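Local coordinates for protein beta-xylanase (Caldicellulosiruptor kristjanssonii, PDB 7NWN) that probably binds plant cell-wall polysaccharide such as xylan or cellulose through this family 9 carbohydrate-binding module of a multimodular, hyperthermostable xylanase-glucuronoyl esterase, at residues A[91-96]-A[114-119]; A[165-170]-A[180-185]. All blocks are in the same frame, centred on the assembly; numbering follows the deposited sequence.

Contact 1. Residues A[91-96]-A[114-119]; sequences QDSVEI and HYRVNY. With CA (calcium ion), chain Q.
Two neighbouring antiparallel strands of the carbohydrate-binding module's beta-sandwich, 93-96 and 114-118, pair here, with segment axes 4.6 Å apart and N-to-C directions 162° from each other. Val94 with Val117 and Ile96 with Tyr115 are the hydrogen-bonded pairs, Ser93 with Asn118 and Glu95 with Arg116 the non-hydrogen-bonded ones. The face bearing Ser93, Glu95, Arg116 and Asn118 is polar. Glu95 and Arg116 run side by side there, and Glu95 OE2 accepts a hydrogen bond from Arg116 NE at 2.8 Å as part of a salt bridge, with a second, weak bond from NH2. The oxygen lies close to the guanidinium plane, which stands nearly perpendicular to the carboxylate; NE itself lies 49° out of the carboxylate plane. His114, with CG anti to the backbone N (chi1 -180°), swings NE2 in to Glu95 OE1 at 2.7 Å; the oxygen sits in the ring plane, although the bond again leaves the carboxylate plane steeply. Asp126 is a second carboxylate partner of Arg116. A glutamine in place of Glu95 would probably weaken this grip, leaving Arg116 without one of its two carboxylate mates and His114 with a poorer acceptor. Nearer the start of the strand, Asn118 ND2 donates to Gln91 OE1 at 2.9 Å, from above the carbonyl plane, while Gln91 NE2 turns to Asn85. On the other face Val94 CG2 meets Val117 CG1 at 3.8 Å, packing against Tyr144 and Val146 of strand 143-151. Asp92 lays CB beside Tyr119 CD1 (3.7 Å) and chelates calcium through OD1 and OD2, both at 2.6 Å; Asn82 N donates to OD2, and Asp78 and Val80 also bind the ion. An apolar face turned to the opposing sheet, with calcium bound at a strand end, fits the beta-sandwich of family 9 modules.

Contact 2. Residues A[165-170]-A[180-185]; sequences EFQVNE and TINMFD
With CG anti to the backbone nitrogen (chi1 174°) and a bend at the next bond (chi2 60°), Glu165 curls its carboxylate across to the turn that follows strand 177-182. The two segments are arms of a beta hairpin, the antiparallel strands 161-171 and 177-182. Val168 and Ile181 form the hydrogen-bonded pair, through Val168 N to Ile181 O (2.8 Å) and the reciprocal bond. Val168 CB packs 4.1 Å from Ile181 CB. Beyond Asn182 the chain turns, and Glu165 takes up two backbone amides of the turn, one from its own strand and one side-chain amide. From the turn, Phe184 N reaches OE1 at 3.0 Å on the syn lone pair, while Phe166 N, of the neighbouring residue in the same strand, meets that oxygen from above the carboxylate plane. Asp185 N (2.8 Å), also of the turn, and the side-chain Asn182 ND2 (2.9 Å) approach Glu165 OE2 from opposite faces. Four donors thus fix the rotation of this buried group. Phe184 carries Met183 CG over its ring centre. Asn182 ND2 divides its two protons between Glu165 and Gln167, whose side chain lies alongside: the second bond runs from Asn182 ND2 to Gln167 OE1 at 3.0 Å, with an N-H...O angle of 164°.

Contacts 1 and 2 lie side by side in one sheet, their centres about 10 Å apart, because strands 93-99 and 161-171 are antiparallel neighbours. The join is made by backbone and side chain: Glu95 N lies 2.7 Å from Gln167 O, and Glu95 OE2 lies 2.8 Å from Asn169 ND2, both probable hydrogen bonds. Asn169 therefore ties the hairpin strand of contact 2 to the charged cluster of contact 1. At the calcium end, Asp92 OD1 packs 3.3 Å from Glu170 CA, and Ala171, next along that strand, supplies its carbonyl to the same ion. Hexaethylene glycol, probably from crystallisation, lies near both Glu95 and Gln167.

Contact 1. Residues A[91-96]-A[114-119]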
ATOM      1  N   GLN A  91       6.465  15.108  -0.005  1.00 39.58           N
ATOM      2  CA  GLN A  91       7.440  14.455  -0.874  1.00 39.83           C
ATOM      3  C   GLN A  91       6.706  13.430  -1.737  1.00 39.89           C
ATOM      4  O   GLN A  91       5.682  12.867  -1.327  1.00 34.80           O
ATOM      5  CB  GLN A  91       8.507  13.763  -0.024  1.00 37.97           C
ATOM      6  CG  GLN A  91       9.052  14.619   1.119  1.00 36.96           C
ATOM      7  CD  GLN A  91       9.881  13.817   2.097  1.00 43.63           C
ATOM      8  OE1 GLN A  91       9.955  12.594   2.024  1.00 39.79           O
ATOM      9  NE2 GLN A  91      10.522  14.493   3.051  1.00 40.32           N
ATOM     10  N   ASP A  92       7.292  13.112  -2.889  1.00 33.47           N
ATOM     11  CA  ASP A  92       6.724  12.061  -3.715  1.00 33.50           C
ATOM     12  C   ASP A  92       6.822  10.743  -2.924  1.00 29.66           C
ATOM     13  O   ASP A  92       7.910  10.353  -2.555  1.00 30.63           O
ATOM     14  CB  ASP A  92       7.521  11.924  -5.002  1.00 30.82           C
ATOM     15  CG  ASP A  92       7.145  12.960  -6.059  1.00 37.84           C
ATOM     16  OD1 ASP A  92       5.951  13.103  -6.372  1.00 34.88           O
ATOM     17  OD2 ASP A  92       8.043  13.615  -6.553  1.00 40.82           O
ATOM     18  N   SER A  93       5.682  10.116  -2.640  1.00 30.20           N
ATOM     19  CA  SER A  93       5.604   9.089  -1.617  1.00 32.22           C
ATOM     20  C   SER A  93       4.305   8.325  -1.841  1.00 30.80           C
ATOM     21  O   SER A  93       3.428   8.797  -2.574  1.00 31.41           O
ATOM     22  CB  SER A  93       5.711   9.688  -0.209  1.00 31.90           C
ATOM     23  OG  SER A  93       4.708  10.648  -0.005  1.00 33.58           O
ATOM     24  N   VAL A  94       4.236   7.114  -1.285  1.00 32.08           N
ATOM     25  CA  VAL A  94       2.979   6.389  -1.278  1.00 32.93           C
ATOM     26  C   VAL A  94       2.566   6.164   0.186  1.00 33.46           C
ATOM     27  O   VAL A  94       3.413   6.089   1.050  1.00 30.46           O
ATOM     28  CB  VAL A  94       3.032   5.059  -2.065  1.00 35.16           C
ATOM     29  CG1 VAL A  94       3.494   5.222  -3.509  1.00 33.72           C
ATOM     30  CG2 VAL A  94       3.817   4.009  -1.350  1.00 34.91           C
ATOM     31  N   GLU A  95       1.260   6.068   0.456  1.00 33.59           N
ATOM     32  CA  GLU A  95       0.795   5.832   1.821  1.00 31.85           C
ATOM     33  C   GLU A  95      -0.158   4.640   1.785  1.00 34.20           C
ATOM     34  O   GLU A  95      -0.899   4.451   0.809  1.00 31.49           O
ATOM     35  CB  GLU A  95      -0.027   7.029   2.287  1.00 36.31           C
ATOM     36  CG  GLU A  95       0.791   8.315   2.378  1.00 35.51           C
ATOM     37  CD  GLU A  95       0.083   9.511   2.955  1.00 40.21           C
ATOM     38  OE1 GLU A  95      -1.076   9.366   3.422  1.00 41.18           O
ATOM     39  OE2 GLU A  95       0.677  10.598   2.939  1.00 41.32           O
ATOM     40  N   ILE A  96      -0.076   3.836   2.852  1.00 35.88           N
ATOM     41  CA  ILE A  96      -0.849   2.608   2.992  1.00 36.14           C
ATOM     42  C   ILE A  96      -1.571   2.734   4.332  1.00 34.86           C
ATOM     43  O   ILE A  96      -0.941   3.050   5.321  1.00 32.71           O
ATOM     44  CB  ILE A  96       0.069   1.352   2.933  1.00 36.27           C
ATOM     45  CG1 ILE A  96       0.713   1.250   1.533  1.00 38.54           C
ATOM     46  CG2 ILE A  96      -0.713   0.052   3.225  1.00 33.21           C
ATOM     47  CD1 ILE A  96       2.010   0.457   1.568  1.00 40.70           C
ATOM     48  N   HIS A 114      -1.265   3.627   9.514  1.00 35.74           N
ATOM     49  CA  HIS A 114      -1.063   4.559   8.409  1.00 39.50           C
ATOM     50  C   HIS A 114       0.442   4.790   8.227  1.00 35.87           C
ATOM     51  O   HIS A 114       1.093   5.421   9.071  1.00 32.88           O
ATOM     52  CB  HIS A 114      -1.864   5.854   8.653  1.00 39.34           C
ATOM     53  CG  HIS A 114      -1.729   6.877   7.581  1.00 42.33           C
ATOM     54  ND1 HIS A 114      -2.009   8.211   7.791  1.00 41.03           N
ATOM     55  CD2 HIS A 114      -1.318   6.774   6.300  1.00 39.81           C
ATOM     56  CE1 HIS A 114      -1.799   8.883   6.693  1.00 45.46           C
ATOM     57  NE2 HIS A 114      -1.370   8.029   5.765  1.00 42.20           N
ATOM     58  N   TYR A 115       0.959   4.215   7.137  1.00 32.78           N
ATOM     59  CA  TYR A 115       2.394   4.213   6.854  1.00 33.04           C
ATOM     60  C   TYR A 115       2.616   4.974   5.548  1.00 32.09           C
ATOM     61  O   TYR A 115       1.686   5.098   4.750  1.00 30.86           O
ATOM     62  CB  TYR A 115       2.872   2.771   6.658  1.00 35.72           C
ATOM     63  CG  TYR A 115       2.843   1.928   7.914  1.00 35.60           C
ATOM     64  CD1 TYR A 115       3.456   2.338   9.087  1.00 37.26           C
ATOM     65  CD2 TYR A 115       2.234   0.680   7.907  1.00 37.59           C
ATOM     66  CE1 TYR A 115       3.424   1.539  10.233  1.00 38.60           C
ATOM     67  CE2 TYR A 115       2.249  -0.152   9.027  1.00 38.17           C
ATOM     68  CZ  TYR A 115       2.807   0.295  10.211  1.00 42.55           C
ATOM     69  OH  TYR A 115       2.813  -0.525  11.312  1.00 37.28           O
ATOM     70  N   ARG A 116       3.853   5.447   5.360  1.00 33.90           N
ATOM     71  CA  ARG A 116       4.235   6.231   4.171  1.00 33.95           C
ATOM     72  C   ARG A 116       5.679   5.852   3.843  1.00 28.88           C
ATOM     73  O   ARG A 116       6.454   5.607   4.768  1.00 29.81           O
ATOM     74  CB  ARG A 116       4.177   7.747   4.489  1.00 33.90           C
ATOM     75  CG  ARG A 116       4.482   8.697   3.316  1.00 34.22           C
ATOM     76  CD  ARG A 116       4.484  10.200   3.745  1.00 36.16           C
ATOM     77  NE  ARG A 116       3.133  10.609   4.189  1.00 36.55           N
ATOM     78  CZ  ARG A 116       2.724  10.669   5.466  1.00 34.37           C
ATOM     79  NH1 ARG A 116       3.567  10.434   6.467  1.00 35.41           N
ATOM     80  NH2 ARG A 116       1.458  10.956   5.726  1.00 35.52           N
ATOM     81  N   VAL A 117       6.018   5.789   2.536  1.00 31.16           N
ATOM     82  CA  VAL A 117       7.406   5.595   2.135  1.00 30.17           C
ATOM     83  C   VAL A 117       7.602   6.432   0.872  1.00 28.95           C
ATOM     84  O   VAL A 117       6.715   6.463   0.000  1.00 30.21           O
ATOM     85  CB  VAL A 117       7.751   4.096   1.907  1.00 33.10           C
ATOM     86  CG1 VAL A 117       6.801   3.402   0.940  1.00 27.65           C
ATOM     87  CG2 VAL A 117       9.203   3.858   1.517  1.00 30.63           C
ATOM     88  N   ASN A 118       8.704   7.193   0.835  1.00 30.92           N
ATOM     89  CA  ASN A 118       9.012   7.985  -0.351  1.00 33.96           C
ATOM     90  C   ASN A 118       9.856   7.177  -1.354  1.00 35.35           C
ATOM     91  O   ASN A 118      10.270   6.060  -1.062  1.00 33.58           O
ATOM     92  CB  ASN A 118       9.631   9.328   0.050  1.00 30.11           C
ATOM     93  CG  ASN A 118      11.094   9.285   0.456  1.00 34.50           C
ATOM     94  OD1 ASN A 118      11.784   8.281   0.312  1.00 33.69           O
ATOM     95  ND2 ASN A 118      11.605  10.414   0.936  1.00 34.59           N
ATOM     96  N   TYR A 119      10.166   7.776  -2.526  1.00 35.91           N
ATOM     97  CA  TYR A 119      10.813   7.042  -3.610  1.00 34.48           C
ATOM     98  C   TYR A 119      12.249   6.690  -3.215  1.00 33.19           C
ATOM     99  O   TYR A 119      12.777   5.796  -3.840  1.00 35.32           O
ATOM    100  CB  TYR A 119      10.783   7.827  -4.940  1.00 37.08           C
ATOM    101  CG  TYR A 119      11.483   9.156  -4.849  1.00 33.08           C
ATOM    102  CD1 TYR A 119      10.821  10.280  -4.357  1.00 34.28           C
ATOM    103  CD2 TYR A 119      12.839   9.266  -5.106  1.00 32.90           C
ATOM    104  CE1 TYR A 119      11.479  11.499  -4.210  1.00 38.87           C
ATOM    105  CE2 TYR A 119      13.503  10.486  -4.990  1.00 34.59           C
ATOM    106  CZ  TYR A 119      12.828  11.608  -4.528  1.00 44.10           C
ATOM    107  OH  TYR A 119      13.480  12.809  -4.337  1.00 40.34           O
TER
HETATM  108 CA    CA Q 316       6.593  14.235  -8.585  1.00 50.34          CA
HETATM  109  O   HOH W   1       5.731  15.708 -10.534  1.00 35.41           O

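Contact 2. Residues A[165-170]-A[180-185]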
ATOM      1  N   GLU A 165      -6.672   1.498   2.531  1.00 40.01           N
ATOM      2  CA  GLU A 165      -6.590   2.588   1.561  1.00 37.51           C
ATOM      3  C   GLU A 165      -5.147   2.658   1.020  1.00 35.51           C
ATOM      4  O   GLU A 165      -4.216   2.241   1.701  1.00 33.62           O
ATOM      5  CB  GLU A 165      -7.071   3.913   2.208  1.00 38.73           C
ATOM      6  CG  GLU A 165      -6.916   5.196   1.363  1.00 35.91           C
ATOM      7  CD  GLU A 165      -7.642   5.269   0.025  1.00 39.37           C
ATOM      8  OE1 GLU A 165      -7.724   4.239  -0.718  1.00 41.28           O
ATOM      9  OE2 GLU A 165      -8.142   6.370  -0.314  1.00 42.56           O
ATOM     10  N   PHE A 166      -5.017   3.189  -0.204  1.00 33.03           N
ATOM     11  CA  PHE A 166      -3.777   3.473  -0.906  1.00 36.48           C
ATOM     12  C   PHE A 166      -3.834   4.928  -1.412  1.00 38.11           C
ATOM     13  O   PHE A 166      -4.821   5.341  -2.017  1.00 36.33           O
ATOM     14  CB  PHE A 166      -3.603   2.482  -2.066  1.00 33.21           C
ATOM     15  CG  PHE A 166      -2.327   2.684  -2.843  1.00 34.30           C
ATOM     16  CD1 PHE A 166      -1.100   2.249  -2.351  1.00 34.50           C
ATOM     17  CD2 PHE A 166      -2.359   3.386  -4.048  1.00 33.74           C
ATOM     18  CE1 PHE A 166       0.064   2.496  -3.066  1.00 36.20           C
ATOM     19  CE2 PHE A 166      -1.191   3.633  -4.752  1.00 35.81           C
ATOM     20  CZ  PHE A 166       0.015   3.187  -4.250  1.00 35.45           C
ATOM     21  N   GLN A 167      -2.747   5.671  -1.201  1.00 37.00           N
ATOM     22  CA  GLN A 167      -2.607   7.043  -1.676  1.00 35.24           C
ATOM     23  C   GLN A 167      -1.195   7.286  -2.250  1.00 33.87           C
ATOM     24  O   GLN A 167      -0.197   6.814  -1.712  1.00 31.94           O
ATOM     25  CB  GLN A 167      -2.791   8.005  -0.499  1.00 34.34           C
ATOM     26  CG  GLN A 167      -2.916   9.464  -0.948  1.00 35.86           C
ATOM     27  CD  GLN A 167      -3.279  10.318   0.249  1.00 40.52           C
ATOM     28  OE1 GLN A 167      -4.337  10.159   0.879  1.00 38.05           O
ATOM     29  NE2 GLN A 167      -2.378  11.219   0.585  1.00 35.61           N
ATOM     30  N   VAL A 168      -1.139   8.096  -3.323  1.00 33.81           N
ATOM     31  CA  VAL A 168       0.119   8.620  -3.814  1.00 35.33           C
ATOM     32  C   VAL A 168       0.098  10.119  -3.555  1.00 35.11           C
ATOM     33  O   VAL A 168      -0.862  10.776  -3.930  1.00 33.71           O
ATOM     34  CB  VAL A 168       0.221   8.360  -5.321  1.00 36.27           C
ATOM     35  CG1 VAL A 168       1.417   9.068  -5.980  1.00 36.78           C
ATOM     36  CG2 VAL A 168       0.209   6.862  -5.616  1.00 41.09           C
ATOM     37  N   ASN A 169       1.177  10.636  -2.993  1.00 32.64           N
ATOM     38  CA  ASN A 169       1.449  12.071  -2.926  1.00 35.41           C
ATOM     39  C   ASN A 169       2.386  12.437  -4.082  1.00 35.98           C
ATOM     40  O   ASN A 169       3.475  11.855  -4.207  1.00 33.74           O
ATOM     41  CB  ASN A 169       2.162  12.370  -1.622  1.00 30.28           C
ATOM     42  CG  ASN A 169       1.290  11.970  -0.435  1.00 32.20           C
ATOM     43  OD1 ASN A 169       0.080  12.242  -0.422  1.00 37.37           O
ATOM     44  ND2 ASN A 169       1.898  11.372   0.581  1.00 33.00           N
ATOM     45  N   GLU A 170       1.934  13.371  -4.927  1.00 34.09           N
ATOM     46  CA  GLU A 170       2.752  13.882  -6.004  1.00 38.76           C
ATOM     47  C   GLU A 170       3.279  15.273  -5.678  1.00 39.52           C
ATOM     48  O   GLU A 170       2.481  16.200  -5.506  1.00 40.82           O
ATOM     49  CB  GLU A 170       2.025  14.044  -7.326  1.00 41.79           C
ATOM     50  CG  GLU A 170       3.113  14.507  -8.332  1.00 47.91           C
ATOM     51  CD  GLU A 170       2.522  15.183  -9.528  1.00 58.65           C
ATOM     52  OE1 GLU A 170       1.267  15.058  -9.737  1.00 56.10           O
ATOM     53  OE2 GLU A 170       3.302  15.816 -10.229  1.00 65.15           O
ATOM     54  N   THR A 180      -2.807  14.481  -5.159  1.00 38.13           N
ATOM     55  CA  THR A 180      -2.948  13.194  -4.511  1.00 35.67           C
ATOM     56  C   THR A 180      -3.719  12.295  -5.440  1.00 38.87           C
ATOM     57  O   THR A 180      -4.514  12.770  -6.256  1.00 37.53           O
ATOM     58  CB  THR A 180      -3.638  13.226  -3.141  1.00 38.45           C
ATOM     59  OG1 THR A 180      -4.969  13.713  -3.333  1.00 44.61           O
ATOM     60  CG2 THR A 180      -2.872  13.999  -2.094  1.00 39.00           C
ATOM     61  N   ILE A 181      -3.406  11.000  -5.329  1.00 37.58           N
ATOM     62  CA  ILE A 181      -4.194   9.958  -5.963  1.00 36.58           C
ATOM     63  C   ILE A 181      -4.633   8.980  -4.877  1.00 36.35           C
ATOM     64  O   ILE A 181      -3.814   8.597  -4.038  1.00 40.57           O
ATOM     65  CB  ILE A 181      -3.388   9.254  -7.061  1.00 41.70           C
ATOM     66  CG1 ILE A 181      -2.588  10.256  -7.912  1.00 40.41           C
ATOM     67  CG2 ILE A 181      -4.323   8.390  -7.914  1.00 39.55           C
ATOM     68  CD1 ILE A 181      -1.797   9.604  -9.036  1.00 37.68           C
ATOM     69  N   ASN A 182      -5.925   8.622  -4.886  1.00 35.98           N
ATOM     70  CA  ASN A 182      -6.476   7.706  -3.904  1.00 36.86           C
ATOM     71  C   ASN A 182      -7.203   6.548  -4.590  1.00 35.85           C
ATOM     72  O   ASN A 182      -7.678   6.699  -5.715  1.00 36.82           O
ATOM     73  CB  ASN A 182      -7.415   8.386  -2.918  1.00 38.47           C
ATOM     74  CG  ASN A 182      -6.631   9.200  -1.925  1.00 39.16           C
ATOM     75  OD1 ASN A 182      -6.173  10.300  -2.277  1.00 44.12           O
ATOM     76  ND2 ASN A 182      -6.409   8.631  -0.745  1.00 37.85           N
ATOM     77  N   MET A 183      -7.233   5.397  -3.906  1.00 37.40           N
ATOM     78  CA  MET A 183      -7.943   4.233  -4.426  1.00 39.56           C
ATOM     79  C   MET A 183      -9.441   4.401  -4.093  1.00 37.02           C
ATOM     80  O   MET A 183     -10.268   4.298  -4.990  1.00 40.57           O
ATOM     81  CB  MET A 183      -7.393   2.905  -3.844  1.00 32.28           C
ATOM     82  CG  MET A 183      -8.092   1.650  -4.413  1.00 32.84           C
ATOM     83  SD  MET A 183      -7.844   1.509  -6.167  1.00 43.18           S
ATOM     84  CE  MET A 183      -9.423   0.827  -6.649  1.00 43.03           C
ATOM     85  N   PHE A 184      -9.743   4.695  -2.824  1.00 38.04           N
ATOM     86  CA  PHE A 184     -11.076   4.573  -2.240  1.00 41.82           C
ATOM     87  C   PHE A 184     -11.641   5.896  -1.684  1.00 48.24           C
ATOM     88  O   PHE A 184     -12.804   6.173  -1.894  1.00 45.24           O
ATOM     89  CB  PHE A 184     -11.067   3.519  -1.131  1.00 39.75           C
ATOM     90  CG  PHE A 184     -10.896   2.111  -1.639  1.00 42.03           C
ATOM     91  CD1 PHE A 184     -11.774   1.577  -2.587  1.00 44.09           C
ATOM     92  CD2 PHE A 184      -9.843   1.316  -1.183  1.00 40.68           C
ATOM     93  CE1 PHE A 184     -11.625   0.270  -3.055  1.00 42.47           C
ATOM     94  CE2 PHE A 184      -9.723   0.003  -1.630  1.00 41.51           C
ATOM     95  CZ  PHE A 184     -10.593  -0.513  -2.579  1.00 39.47           C
ATOM     96  N   ASP A 185     -10.865   6.701  -0.947  1.00 41.10           N
ATOM     97  CA  ASP A 185     -11.410   7.895  -0.313  1.00 44.59           C
ATOM     98  C   ASP A 185     -11.264   9.130  -1.213  1.00 47.35           C
ATOM     99  O   ASP A 185     -10.161   9.494  -1.625  1.00 44.12           O
ATOM    100  CB  ASP A 185     -10.716   8.145   1.026  1.00 40.38           C
ATOM    101  CG  ASP A 185     -11.131   9.463   1.672  1.00 44.27           C
ATOM    102  OD1 ASP A 185     -12.369   9.800   1.588  1.00 44.73           O
ATOM    103  OD2 ASP A 185     -10.244  10.113   2.306  1.00 45.57           O
TER
HETATM  104  O   HOH W   2      -6.485  12.146  -0.312  1.00 55.03           O